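Local coordinates for uncharacterized protein (Mycobacterium tuberculosis, PDB 4Q6U) that is of unknown function but probably acts as a sensor protein, combining a GAF-like N-terminal domain with two PAS-like domains, at residues K33-I38 with G190-S195. Residues are numbered along the deposited sequence; the frame is centred on the assembly and turned at random.
Sequences KKLVPI and GFVARS
Leu-35 reaches across to strand 186-198 and meets two of its side chains, Val-192 and Arg-194. Its CG lies 4.2 Å from CG2 of Val-192, and the two side chains run at about a right angle to each other. Val-192 offers that methyl because CG2 stands anti to the backbone N while CG1 (chi1 57°) sits between N and the carbonyl carbon. Farther out on the leucine, CD2 approaches NH2 of Arg-194 obliquely, at 4.1 Å. The arginine leaves its strand extended, then bends at chi3 (-59°), which turns NH2 toward the end of Leu-35; its NE forms a salt bridge with Glu-17 of strand 14-17. Strand 31-37 is an outermost strand of the six-stranded antiparallel sheet in the GAF-like N-terminal region, whereas 186-198 belongs to the five-stranded sheet of the PAS-like middle region, so the leucine joins the edge strand of one sheet to a strand of the other. Lys-34 centres an inverse gamma turn, with Leu-35 N hydrogen-bonded to Lys-33 O (3.0 Å), and Leu-35 and Val-36 form a G1 beta bulge opposite Val-25. On the same interface Leu-35 also touches Val-26 of its own sheet and Thr-172 and Cys-174 of the middle region's sheet.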
loop_
_atom_site.group_PDB
_atom_site.type_symbol
_atom_site.label_atom_id
_atom_site.label_comp_id
_atom_site.label_asym_id
_atom_site.label_seq_id
_atom_site.Cartn_x
_atom_site.Cartn_y
_atom_site.Cartn_z
ATOM N N LYS B 33 16.346 0.699 -14.638
ATOM C CA LYS B 33 17.319 -0.201 -14.015
ATOM C C LYS B 33 17.738 0.368 -12.654
ATOM O O LYS B 33 17.883 1.583 -12.501
ATOM C CB LYS B 33 18.550 -0.391 -14.911
ATOM C CG LYS B 33 18.231 -0.786 -16.345
ATOM C CD LYS B 33 17.577 -2.161 -16.417
ATOM C CE LYS B 33 17.239 -2.532 -17.847
ATOM N NZ LYS B 33 16.546 -3.860 -17.923
ATOM N N LYS B 34 17.949 -0.506 -11.672
ATOM C CA LYS B 34 18.179 -0.067 -10.294
ATOM C C LYS B 34 19.635 0.273 -9.964
ATOM O O LYS B 34 20.296 -0.468 -9.235
ATOM C CB LYS B 34 17.673 -1.142 -9.325
ATOM N N LEU B 35 20.106 1.408 -10.480
ATOM C CA LEU B 35 21.457 1.916 -10.233
ATOM C C LEU B 35 22.522 0.836 -10.310
ATOM O O LEU B 35 23.360 0.724 -9.418
ATOM C CB LEU B 35 21.537 2.602 -8.866
ATOM C CG LEU B 35 21.274 4.111 -8.794
ATOM C CD1 LEU B 35 21.275 4.567 -7.351
ATOM C CD2 LEU B 35 22.306 4.897 -9.585
ATOM N N VAL B 36 22.487 0.047 -11.376
ATOM C CA VAL B 36 23.449 -1.032 -11.562
ATOM C C VAL B 36 24.795 -0.512 -12.051
ATOM O O VAL B 36 24.889 0.024 -13.157
ATOM C CB VAL B 36 22.941 -2.076 -12.566
ATOM C CG1 VAL B 36 23.955 -3.205 -12.702
ATOM C CG2 VAL B 36 21.573 -2.604 -12.140
ATOM N N PRO B 37 25.845 -0.678 -11.226
ATOM C CA PRO B 37 27.195 -0.232 -11.588
ATOM C C PRO B 37 27.580 -0.729 -12.973
ATOM O O PRO B 37 27.375 -1.903 -13.296
ATOM C CB PRO B 37 28.074 -0.853 -10.501
ATOM C CG PRO B 37 27.171 -0.954 -9.322
ATOM C CD PRO B 37 25.818 -1.307 -9.893
ATOM N N ILE B 38 28.110 0.179 -13.782
ATOM C CA ILE B 38 28.364 -0.089 -15.187
ATOM C C ILE B 38 29.222 -1.346 -15.377
ATOM O O ILE B 38 29.100 -2.032 -16.392
ATOM C CB ILE B 38 29.038 1.138 -15.862
ATOM C CG1 ILE B 38 28.893 1.080 -17.383
ATOM C CG2 ILE B 38 30.487 1.293 -15.417
ATOM C CD1 ILE B 38 27.516 1.466 -17.856
ATOM N N GLY B 190 10.082 7.373 -15.224
ATOM C CA GLY B 190 11.119 6.827 -14.377
ATOM C C GLY B 190 11.873 7.978 -13.751
ATOM O O GLY B 190 11.865 9.093 -14.279
ATOM N N PHE B 191 12.513 7.727 -12.617
ATOM C CA PHE B 191 13.465 8.692 -12.088
ATOM C C PHE B 191 14.492 8.041 -11.168
ATOM O O PHE B 191 14.275 6.959 -10.631
ATOM C CB PHE B 191 12.743 9.839 -11.346
ATOM C CG PHE B 191 12.141 9.438 -10.031
ATOM C CD1 PHE B 191 12.897 9.467 -8.868
ATOM C CD2 PHE B 191 10.818 9.024 -9.956
ATOM C CE1 PHE B 191 12.351 9.095 -7.658
ATOM C CE2 PHE B 191 10.261 8.649 -8.741
ATOM C CZ PHE B 191 11.028 8.684 -7.593
ATOM N N VAL B 192 15.622 8.719 -11.005
ATOM C CA VAL B 192 16.622 8.354 -10.013
ATOM C C VAL B 192 16.861 9.596 -9.164
ATOM O O VAL B 192 16.782 10.705 -9.676
ATOM C CB VAL B 192 17.937 7.874 -10.674
ATOM C CG1 VAL B 192 18.491 8.943 -11.605
ATOM C CG2 VAL B 192 18.966 7.475 -9.629
ATOM N N ALA B 193 17.112 9.421 -7.870
ATOM C CA ALA B 193 17.400 10.555 -6.995
ATOM C C ALA B 193 18.443 10.175 -5.954
ATOM O O ALA B 193 18.442 9.052 -5.448
ATOM C CB ALA B 193 16.119 11.056 -6.315
ATOM N N ARG B 194 19.336 11.113 -5.643
ATOM C CA ARG B 194 20.407 10.874 -4.687
ATOM C C ARG B 194 20.670 12.106 -3.838
ATOM O O ARG B 194 20.869 13.200 -4.371
ATOM C CB ARG B 194 21.695 10.466 -5.405
ATOM C CG ARG B 194 22.858 10.175 -4.453
ATOM C CD ARG B 194 24.189 10.114 -5.174
ATOM N NE ARG B 194 24.222 9.095 -6.220
ATOM C CZ ARG B 194 24.731 7.877 -6.072
ATOM N NH1 ARG B 194 25.264 7.507 -4.913
ATOM N NH2 ARG B 194 24.714 7.026 -7.092
ATOM N N SER B 195 20.687 11.926 -2.521
ATOM C CA SER B 195 20.962 13.028 -1.603
ATOM C C SER B 195 22.440 13.094 -1.225
ATOM O O SER B 195 23.085 12.067 -1.039
ATOM C CB SER B 195 20.113 12.894 -0.339
ATOM O OG SER B 195 20.496 11.751 0.405
#